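Side-chain contacts in putative dihydrodipicolinate synthase (Thermus thermophilus, PDB 2PCQ), which is a putative member of the dihydrodipicolinate synthetase family, built as a TIM barrel: residues L47-E50 / E51-R54; L109-Y112 / E113-E117; E274-K277 / E278-W281; K225-P228 / L229-L233. All coordinates share one frame; numbering follows the deposited sequence.

Overall arrangement
All four contacts are local, each made along or at an end of a helix in a TIM barrel whose eight parallel strands are wrapped by helices. Contact 1 caps helix 49-57 and contact 2 lies in helix 107-118; their centres are about 23 Å apart, and both touch a second subunit. Contact 4, in helix 216-247, lies across the chain's centre from both, about 32 Å from contact 1 and 36 Å from contact 2, centre to centre. Contact 3, which ends helix 266-278, packs directly on contact 4: the salt bridge from Lys225 NZ to Glu279 OE1 measures 2.9 Å. A potassium ion, at a site formed with Ala143 and Val148, lies about 9 Å from the side chain of Ala116 in contact 2.

Contact 1: L47-E50 / E51-R54; sequences LTPE and ERAR
Thr48 and Glu51 form a capping box at the start of helix 49-57, in the unit that carries the barrel from strand 36-37 to strand 66-69. The tight part is reciprocal. Glu51 N gives its hydrogen to Thr48 OG1 at 3.2 Å, and Thr48 N returns the favour to Glu51 OE1 at 2.9 Å along a nearly straight path (166°), meeting the carboxylate on its anti side. OG1 sits between the backbone N and the carbonyl carbon (chi1 61°), the position from which it accepts from Glu51 N. Glu51 reaches back with an extended chain, and its other oxygen, OE2, is held by a salt bridge to Arg256. Beneath the box the buried Leu47 packs CB and CD2 against Glu51 CB, each at 4.0 Å, while its CD1 rests on Arg52 CA.

Arg52 runs past the turn, bends at chi3 and lays one face of its guanidinium over Pro49 CA, 3.8 Å from the plane; its main charge partner is Glu83 on helix 74-87. Pro49 also packs on Pro49 of the second subunit. The solvent side belongs to the exposed Glu50, whose chain bends at chi2 to meet Arg54, a residue that also bridges to Glu18. Carboxylate and guanidinium planes are 34° apart, and the salt bridge closes with Glu50 OE1 2.6 Å from Arg54 NH1.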
loop_
_atom_site.group_PDB
_atom_site.type_symbol
_atom_site.label_atom_id
_atom_site.label_comp_id
_atom_site.label_asym_id
_atom_site.label_seq_id
_atom_site.Cartn_x
_atom_site.Cartn_y
_atom_site.Cartn_z
ATOM N N LEU A 47 -11.859 24.925 -6.167
ATOM C CA LEU A 47 -12.406 26.060 -6.906
ATOM C C LEU A 47 -12.799 25.692 -8.328
ATOM O O LEU A 47 -12.184 24.827 -8.945
ATOM C CB LEU A 47 -11.370 27.185 -6.987
ATOM C CG LEU A 47 -10.773 27.738 -5.694
ATOM C CD1 LEU A 47 -9.621 28.666 -6.034
ATOM C CD2 LEU A 47 -11.839 28.468 -4.903
ATOM N N THR A 48 -13.825 26.359 -8.845
ATOM C CA THR A 48 -14.249 26.143 -10.222
ATOM C C THR A 48 -13.292 27.006 -11.044
ATOM O O THR A 48 -12.634 27.890 -10.497
ATOM C CB THR A 48 -15.685 26.650 -10.473
ATOM O OG1 THR A 48 -15.742 28.060 -10.227
ATOM C CG2 THR A 48 -16.673 25.932 -9.571
ATOM N N PRO A 49 -13.193 26.761 -12.358
ATOM C CA PRO A 49 -12.291 27.561 -13.194
ATOM C C PRO A 49 -12.541 29.063 -13.042
ATOM O O PRO A 49 -11.608 29.864 -13.062
ATOM C CB PRO A 49 -12.603 27.062 -14.600
ATOM C CG PRO A 49 -12.910 25.608 -14.361
ATOM C CD PRO A 49 -13.799 25.664 -13.136
ATOM N N GLU A 50 -13.807 29.431 -12.880
ATOM C CA GLU A 50 -14.194 30.832 -12.730
ATOM C C GLU A 50 -13.649 31.413 -11.423
ATOM O O GLU A 50 -13.075 32.502 -11.412
ATOM C CB GLU A 50 -15.723 30.946 -12.775
ATOM C CG GLU A 50 -16.279 32.364 -12.833
ATOM C CD GLU A 50 -16.287 33.055 -11.483
ATOM O OE1 GLU A 50 -16.743 32.429 -10.502
ATOM O OE2 GLU A 50 -15.851 34.226 -11.403
ATOM N N GLU A 51 -13.827 30.681 -10.325
ATOM C CA GLU A 51 -13.342 31.130 -9.023
ATOM C C GLU A 51 -11.813 31.167 -9.030
ATOM O O GLU A 51 -11.202 32.069 -8.459
ATOM C CB GLU A 51 -13.854 30.196 -7.920
ATOM C CG GLU A 51 -15.378 30.083 -7.891
ATOM C CD GLU A 51 -15.885 29.036 -6.915
ATOM O OE1 GLU A 51 -15.316 27.924 -6.889
ATOM O OE2 GLU A 51 -16.863 29.319 -6.186
ATOM N N ARG A 52 -11.206 30.187 -9.696
ATOM C CA ARG A 52 -9.752 30.094 -9.804
ATOM C C ARG A 52 -9.183 31.371 -10.426
ATOM O O ARG A 52 -8.222 31.946 -9.919
ATOM C CB ARG A 52 -9.373 28.890 -10.674
ATOM C CG ARG A 52 -7.878 28.644 -10.837
ATOM C CD ARG A 52 -7.629 27.628 -11.946
ATOM N NE ARG A 52 -8.051 28.157 -13.241
ATOM C CZ ARG A 52 -8.552 27.428 -14.234
ATOM N NH1 ARG A 52 -8.709 26.118 -14.100
ATOM N NH2 ARG A 52 -8.900 28.016 -15.369
ATOM N N ALA A 53 -9.780 31.805 -11.532
ATOM C CA ALA A 53 -9.334 33.010 -12.227
ATOM C C ALA A 53 -9.621 34.253 -11.387
ATOM O O ALA A 53 -8.803 35.168 -11.312
ATOM C CB ALA A 53 -10.037 33.123 -13.580
ATOM N N ARG A 54 -10.788 34.274 -10.756
ATOM C CA ARG A 54 -11.191 35.403 -9.928
ATOM C C ARG A 54 -10.251 35.563 -8.732
ATOM O O ARG A 54 -9.806 36.667 -8.417
ATOM C CB ARG A 54 -12.625 35.186 -9.441
ATOM C CG ARG A 54 -13.378 36.454 -9.091
ATOM C CD ARG A 54 -14.857 36.147 -8.896
ATOM N NE ARG A 54 -15.116 35.452 -7.639
ATOM C CZ ARG A 54 -16.029 34.501 -7.487
ATOM N NH1 ARG A 54 -16.773 34.122 -8.515
ATOM N NH2 ARG A 54 -16.208 33.935 -6.302
#

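Contact 2: L109-Y112 / E113-E117; sequences LRYY and EALAE
Tyr111 and Leu115 meet one turn apart on helix 107-118, the aliphatic branch of the leucine lying over one face of the phenol ring. Leu115 is the side chain to follow. Its CB sits 3.8 Å from both Tyr111 O and Tyr112 O, tucked against the preceding turn. The next atom, CG, comes to 3.4 Å from Tyr111 O, the same oxygen that accepts the backbone bond from Leu115 N. From there CD1 reaches the ring: it is 3.7 Å from Tyr111 CE2, with CZ and OH of that tyrosine only slightly farther. Measured to the ring centroid the distance is 4.1 Å, with the methyl 28° off the normal, a CH-pi contact displaced toward the CE2 and CZ side. Two torsions make this possible. Tyr111 swings CG away from its backbone N (chi1 -175°), whereas Leu115 sets CG opposite its own carbonyl carbon (chi1 -59°), and the two side chains slant across each other.

Glu113 packs its CB and CG against Leu109 O while its N donates to that oxygen at 2.9 Å. Tyr112, buried on the barrel side, sends its OH to Ala94 O on strand 91-94. Arg110 instead turns outward, where its NH2 donates to Pro258 O of the second subunit. Tyr111 and Leu115 both touch Ala77 on helix 74-87, and Leu115 also packs on Leu121: an i to i+4 aromatic-aliphatic pair on an outer helix of a TIM barrel, within the beta-alpha-beta unit from strand 91-94 to strand 121-125.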
loop_
_atom_site.group_PDB
_atom_site.type_symbol
_atom_site.label_atom_id
_atom_site.label_comp_id
_atom_site.label_asym_id
_atom_site.label_seq_id
_atom_site.Cartn_x
_atom_site.Cartn_y
_atom_site.Cartn_z
ATOM N N LEU A 109 4.807 12.612 -19.887
ATOM C CA LEU A 109 5.823 13.468 -20.487
ATOM C C LEU A 109 5.159 14.450 -21.445
ATOM O O LEU A 109 5.528 15.623 -21.490
ATOM C CB LEU A 109 6.860 12.620 -21.237
ATOM C CG LEU A 109 7.592 11.569 -20.396
ATOM C CD1 LEU A 109 8.545 10.774 -21.277
ATOM C CD2 LEU A 109 8.350 12.254 -19.267
ATOM N N ARG A 110 4.178 13.972 -22.206
ATOM C CA ARG A 110 3.474 14.837 -23.146
ATOM C C ARG A 110 2.794 15.981 -22.406
ATOM O O ARG A 110 2.759 17.111 -22.893
ATOM C CB ARG A 110 2.420 14.051 -23.937
ATOM C CG ARG A 110 2.991 12.997 -24.876
ATOM C CD ARG A 110 1.965 12.593 -25.932
ATOM N NE ARG A 110 0.816 11.874 -25.381
ATOM C CZ ARG A 110 0.818 10.584 -25.062
ATOM N NH1 ARG A 110 1.913 9.856 -25.235
ATOM N NH2 ARG A 110 -0.281 10.017 -24.575
ATOM N N TYR A 111 2.254 15.683 -21.228
ATOM C CA TYR A 111 1.567 16.690 -20.425
ATOM C C TYR A 111 2.520 17.823 -20.038
ATOM O O TYR A 111 2.264 18.991 -20.325
ATOM C CB TYR A 111 0.992 16.044 -19.159
ATOM C CG TYR A 111 0.151 16.972 -18.308
ATOM C CD1 TYR A 111 -1.081 17.450 -18.762
ATOM C CD2 TYR A 111 0.590 17.380 -17.049
ATOM C CE1 TYR A 111 -1.854 18.311 -17.981
ATOM C CE2 TYR A 111 -0.174 18.241 -16.261
ATOM C CZ TYR A 111 -1.391 18.702 -16.733
ATOM O OH TYR A 111 -2.138 19.552 -15.956
ATOM N N TYR A 112 3.623 17.470 -19.393
ATOM C CA TYR A 112 4.599 18.457 -18.957
ATOM C C TYR A 112 5.291 19.197 -20.099
ATOM O O TYR A 112 5.568 20.387 -19.988
ATOM C CB TYR A 112 5.642 17.795 -18.056
ATOM C CG TYR A 112 5.145 17.540 -16.650
ATOM C CD1 TYR A 112 5.018 16.241 -16.155
ATOM C CD2 TYR A 112 4.798 18.601 -15.813
ATOM C CE1 TYR A 112 4.560 16.007 -14.856
ATOM C CE2 TYR A 112 4.339 18.377 -14.517
ATOM C CZ TYR A 112 4.225 17.082 -14.045
ATOM O OH TYR A 112 3.794 16.861 -12.758
ATOM N N GLU A 113 5.572 18.500 -21.195
ATOM C CA GLU A 113 6.232 19.142 -22.324
ATOM C C GLU A 113 5.306 20.163 -22.970
ATOM O O GLU A 113 5.755 21.206 -23.436
ATOM C CB GLU A 113 6.682 18.091 -23.341
ATOM C CG GLU A 113 7.688 17.111 -22.754
ATOM C CD GLU A 113 8.084 16.017 -23.720
ATOM O OE1 GLU A 113 7.304 15.729 -24.652
ATOM O OE2 GLU A 113 9.170 15.431 -23.534
ATOM N N ALA A 114 4.008 19.871 -22.980
ATOM C CA ALA A 114 3.036 20.791 -23.553
ATOM C C ALA A 114 2.985 22.067 -22.714
ATOM O O ALA A 114 2.998 23.176 -23.250
ATOM C CB ALA A 114 1.662 20.142 -23.599
ATOM N N LEU A 115 2.930 21.910 -21.394
ATOM C CA LEU A 115 2.884 23.060 -20.498
ATOM C C LEU A 115 4.195 23.856 -20.534
ATOM O O LEU A 115 4.182 25.085 -20.589
ATOM C CB LEU A 115 2.602 22.606 -19.062
ATOM C CG LEU A 115 1.306 21.828 -18.797
ATOM C CD1 LEU A 115 1.221 21.476 -17.315
ATOM C CD2 LEU A 115 0.096 22.655 -19.214
ATOM N N ALA A 116 5.321 23.145 -20.508
ATOM C CA ALA A 116 6.641 23.775 -20.522
ATOM C C ALA A 116 6.888 24.546 -21.813
ATOM O O ALA A 116 7.723 25.449 -21.860
ATOM C CB ALA A 116 7.729 22.721 -20.335
ATOM N N GLU A 117 6.161 24.181 -22.860
ATOM C CA GLU A 117 6.307 24.843 -24.146
ATOM C C GLU A 117 5.745 26.260 -24.052
ATOM O O GLU A 117 6.177 27.156 -24.778
ATOM C CB GLU A 117 5.547 24.056 -25.218
ATOM C CG GLU A 117 5.776 24.529 -26.642
ATOM C CD GLU A 117 7.234 24.436 -27.058
ATOM O OE1 GLU A 117 7.823 23.338 -26.938
ATOM O OE2 GLU A 117 7.788 25.461 -27.508
#

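Contact 3: E274-K277 / E278-W281; sequences EGLK and EEGW
Leu276 and Trp281 are joined at the end of helix 266-278 chiefly through the backbone. Trp281 N donates to Leu276 O at 3.0 Å, nearly straight at 162°, and Gly280 N to Lys277 O, also at 3.0 Å, from above the carbonyl plane. Together with the positive phi of Gly280 (88°) these bonds make a Schellman motif. At such backbone angles a CB would be jammed against the carbonyl oxygen of Glu279, which accounts for the glycine. Just before the motif, Glu278 N still bonds to Glu274 O in the ordinary i to i-4 way.

Van der Waals contact is sparse. Leu276 CD2 stands 4.4 Å from Trp281 CD1, obliquely placed against the indole, and Trp281 CB lies 3.7 Å from Leu276 O. The same methyl, CD2, is 4.1 Å from Glu279 OE2.

Charge is directed elsewhere. Glu279 keeps CG beside its backbone N (chi1 -69°), packs that atom 3.4 Å from Gly275 O, and uses OE1 for a salt bridge to Lys225.

The turn is held between two neighbouring helices: Leu276 packs on Lys225 and Leu229 of helix 216-247, while the indole of Trp281 lies against Ala203 and Ala206 of helix 201-212, whose Arg202 bonds to Gly280 O.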
loop_
_atom_site.group_PDB
_atom_site.type_symbol
_atom_site.label_atom_id
_atom_site.label_comp_id
_atom_site.label_asym_id
_atom_site.label_seq_id
_atom_site.Cartn_x
_atom_site.Cartn_y
_atom_site.Cartn_z
ATOM N N GLU A 274 1.854 28.674 20.451
ATOM C CA GLU A 274 2.056 29.715 21.455
ATOM C C GLU A 274 3.483 29.710 21.988
ATOM O O GLU A 274 4.048 30.764 22.273
ATOM C CB GLU A 274 1.072 29.541 22.616
ATOM C CG GLU A 274 -0.328 30.054 22.322
ATOM C CD GLU A 274 -0.328 31.511 21.889
ATOM O OE1 GLU A 274 0.318 32.339 22.567
ATOM O OE2 GLU A 274 -0.975 31.833 20.871
ATOM N N GLY A 275 4.061 28.520 22.123
ATOM C CA GLY A 275 5.422 28.409 22.614
ATOM C C GLY A 275 6.404 29.083 21.673
ATOM O O GLY A 275 7.276 29.840 22.105
ATOM N N LEU A 276 6.269 28.806 20.380
ATOM C CA LEU A 276 7.146 29.409 19.387
ATOM C C LEU A 276 6.900 30.908 19.320
ATOM O O LEU A 276 7.826 31.689 19.104
ATOM C CB LEU A 276 6.908 28.786 18.006
ATOM C CG LEU A 276 7.470 27.378 17.799
ATOM C CD1 LEU A 276 7.046 26.838 16.440
ATOM C CD2 LEU A 276 8.988 27.423 17.903
ATOM N N LYS A 277 5.651 31.313 19.512
ATOM C CA LYS A 277 5.325 32.731 19.463
ATOM C C LYS A 277 6.000 33.472 20.614
ATOM O O LYS A 277 6.508 34.576 20.437
ATOM C CB LYS A 277 3.813 32.942 19.532
ATOM C CG LYS A 277 3.405 34.400 19.386
ATOM C CD LYS A 277 1.903 34.571 19.499
ATOM C CE LYS A 277 1.516 36.032 19.388
ATOM N NZ LYS A 277 0.059 36.228 19.598
ATOM N N GLU A 278 6.001 32.852 21.790
ATOM C CA GLU A 278 6.616 33.446 22.972
ATOM C C GLU A 278 8.126 33.566 22.773
ATOM O O GLU A 278 8.755 34.480 23.304
ATOM C CB GLU A 278 6.309 32.591 24.204
ATOM C CG GLU A 278 6.835 33.155 25.513
ATOM C CD GLU A 278 6.296 34.544 25.811
ATOM O OE1 GLU A 278 5.060 34.727 25.768
ATOM O OE2 GLU A 278 7.108 35.452 26.094
ATOM N N GLU A 279 8.701 32.643 22.003
ATOM C CA GLU A 279 10.134 32.666 21.720
ATOM C C GLU A 279 10.460 33.710 20.660
ATOM O O GLU A 279 11.630 33.999 20.412
ATOM C CB GLU A 279 10.624 31.307 21.214
ATOM C CG GLU A 279 10.629 30.198 22.235
ATOM C CD GLU A 279 11.335 28.965 21.710
ATOM O OE1 GLU A 279 12.538 29.063 21.394
ATOM O OE2 GLU A 279 10.695 27.902 21.607
ATOM N N GLY A 280 9.425 34.252 20.022
ATOM C CA GLY A 280 9.625 35.267 18.999
ATOM C C GLY A 280 9.833 34.744 17.587
ATOM O O GLY A 280 10.321 35.473 16.724
ATOM N N TRP A 281 9.447 33.493 17.342
ATOM C CA TRP A 281 9.614 32.875 16.026
ATOM C C TRP A 281 8.392 32.928 15.107
ATOM O O TRP A 281 8.480 32.545 13.938
ATOM C CB TRP A 281 10.039 31.411 16.190
ATOM C CG TRP A 281 11.513 31.204 16.397
ATOM C CD1 TRP A 281 12.101 30.430 17.355
ATOM C CD2 TRP A 281 12.578 31.724 15.588
ATOM N NE1 TRP A 281 13.467 30.433 17.194
ATOM C CE2 TRP A 281 13.789 31.224 16.122
ATOM C CE3 TRP A 281 12.633 32.571 14.474
ATOM C CZ2 TRP A 281 15.037 31.531 15.569
ATOM C CZ3 TRP A 281 13.875 32.878 13.924
ATOM C CH2 TRP A 281 15.061 32.362 14.477
#

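Contact 4: K225-P228 / L229-L233; sequences KLFP and LGDLL
Helix 216-247 is kinked at Pro228, whose ring nitrogen has no hydrogen to give to the turn before, and Phe227 and Asp231 pair beside the kink. The two side chains run side by side and point the same way, each with CG trans to its backbone N (chi1 177° for Phe227). Asp231 CB lies over one ring face, 4.0 Å from both CE2 and CZ of Phe227 and offset toward the rim: a CH-pi contact. The carboxylate continues almost parallel to the ring, the planes 11° apart, and its OD2 reaches a salt bridge with Lys235. Phe227 also packs on Ala166 of the third subunit.

A water fills in near the kink, donating to Lys225 O at 2.6 Å and accepting from Leu229 N at 3.1 Å, so it bridges one turn to the next. Regular bonding continues from there: Gly230 N to Leu226 O at 3.1 Å and Asp231 N to Phe227 O at 2.8 Å. On the buried side Leu229 meets Phe269 of helix 266-278 and Tyr204 of helix 201-212. The arrangement is that of a proline kink in a long helix, with a water inserted between carbonyl and amide.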
loop_
_atom_site.group_PDB
_atom_site.type_symbol
_atom_site.label_atom_id
_atom_site.label_comp_id
_atom_site.label_asym_id
_atom_site.label_seq_id
_atom_site.Cartn_x
_atom_site.Cartn_y
_atom_site.Cartn_z
ATOM N N LYS A 225 13.737 22.187 17.239
ATOM C CA LYS A 225 12.754 23.113 17.790
ATOM C C LYS A 225 11.511 23.223 16.909
ATOM O O LYS A 225 10.387 23.310 17.412
ATOM C CB LYS A 225 13.373 24.501 17.963
ATOM C CG LYS A 225 12.400 25.552 18.489
ATOM C CD LYS A 225 13.097 26.887 18.720
ATOM C CE LYS A 225 14.147 26.781 19.820
ATOM N NZ LYS A 225 13.540 26.390 21.124
ATOM N N LEU A 226 11.716 23.212 15.595
ATOM C CA LEU A 226 10.608 23.333 14.650
ATOM C C LEU A 226 9.922 22.011 14.286
ATOM O O LEU A 226 8.860 22.011 13.662
ATOM C CB LEU A 226 11.095 24.022 13.368
ATOM C CG LEU A 226 11.625 25.453 13.516
ATOM C CD1 LEU A 226 12.178 25.951 12.178
ATOM C CD2 LEU A 226 10.501 26.363 14.006
ATOM N N PHE A 227 10.515 20.888 14.675
ATOM C CA PHE A 227 9.931 19.591 14.348
ATOM C C PHE A 227 8.463 19.419 14.772
ATOM O O PHE A 227 7.627 19.026 13.963
ATOM C CB PHE A 227 10.760 18.455 14.958
ATOM C CG PHE A 227 10.170 17.091 14.719
ATOM C CD1 PHE A 227 10.370 16.433 13.507
ATOM C CD2 PHE A 227 9.355 16.495 15.680
ATOM C CE1 PHE A 227 9.763 15.201 13.251
ATOM C CE2 PHE A 227 8.740 15.262 15.436
ATOM C CZ PHE A 227 8.943 14.615 14.219
ATOM N N PRO A 228 8.135 19.699 16.049
ATOM C CA PRO A 228 6.748 19.549 16.512
ATOM C C PRO A 228 5.744 20.364 15.702
ATOM O O PRO A 228 4.652 19.885 15.395
ATOM C CB PRO A 228 6.824 19.996 17.972
ATOM C CG PRO A 228 8.210 19.590 18.369
ATOM C CD PRO A 228 9.018 20.052 17.174
ATOM N N LEU A 229 6.120 21.595 15.361
ATOM C CA LEU A 229 5.260 22.476 14.579
ATOM C C LEU A 229 4.997 21.871 13.200
ATOM O O LEU A 229 3.852 21.772 12.763
ATOM C CB LEU A 229 5.915 23.853 14.403
ATOM C CG LEU A 229 5.141 24.858 13.538
ATOM C CD1 LEU A 229 4.023 25.474 14.366
ATOM C CD2 LEU A 229 6.074 25.949 13.015
ATOM N N GLY A 230 6.065 21.470 12.519
ATOM C CA GLY A 230 5.920 20.894 11.194
ATOM C C GLY A 230 5.230 19.542 11.181
ATOM O O GLY A 230 4.456 19.248 10.270
ATOM N N ASP A 231 5.512 18.725 12.192
ATOM C CA ASP A 231 4.930 17.389 12.311
ATOM C C ASP A 231 3.428 17.445 12.547
ATOM O O ASP A 231 2.665 16.756 11.875
ATOM C CB ASP A 231 5.594 16.625 13.461
ATOM C CG ASP A 231 4.970 15.255 13.695
ATOM O OD1 ASP A 231 5.115 14.370 12.824
ATOM O OD2 ASP A 231 4.328 15.062 14.750
ATOM N N LEU A 232 3.005 18.260 13.509
ATOM C CA LEU A 232 1.584 18.386 13.813
ATOM C C LEU A 232 0.809 19.039 12.679
ATOM O O LEU A 232 -0.301 18.625 12.364
ATOM C CB LEU A 232 1.375 19.185 15.101
ATOM C CG LEU A 232 1.654 18.413 16.391
ATOM C CD1 LEU A 232 1.568 19.354 17.578
ATOM C CD2 LEU A 232 0.649 17.266 16.530
ATOM N N LEU A 233 1.395 20.060 12.064
ATOM C CA LEU A 233 0.726 20.746 10.968
ATOM C C LEU A 233 0.474 19.787 9.806
ATOM O O LEU A 233 -0.575 19.843 9.164
ATOM C CB LEU A 233 1.565 21.938 10.497
ATOM C CG LEU A 233 0.878 22.929 9.550
ATOM C CD1 LEU A 233 -0.391 23.474 10.205
ATOM C CD2 LEU A 233 1.838 24.066 9.209
HETATM O O HOH W 1 7.812 23.345 17.234
#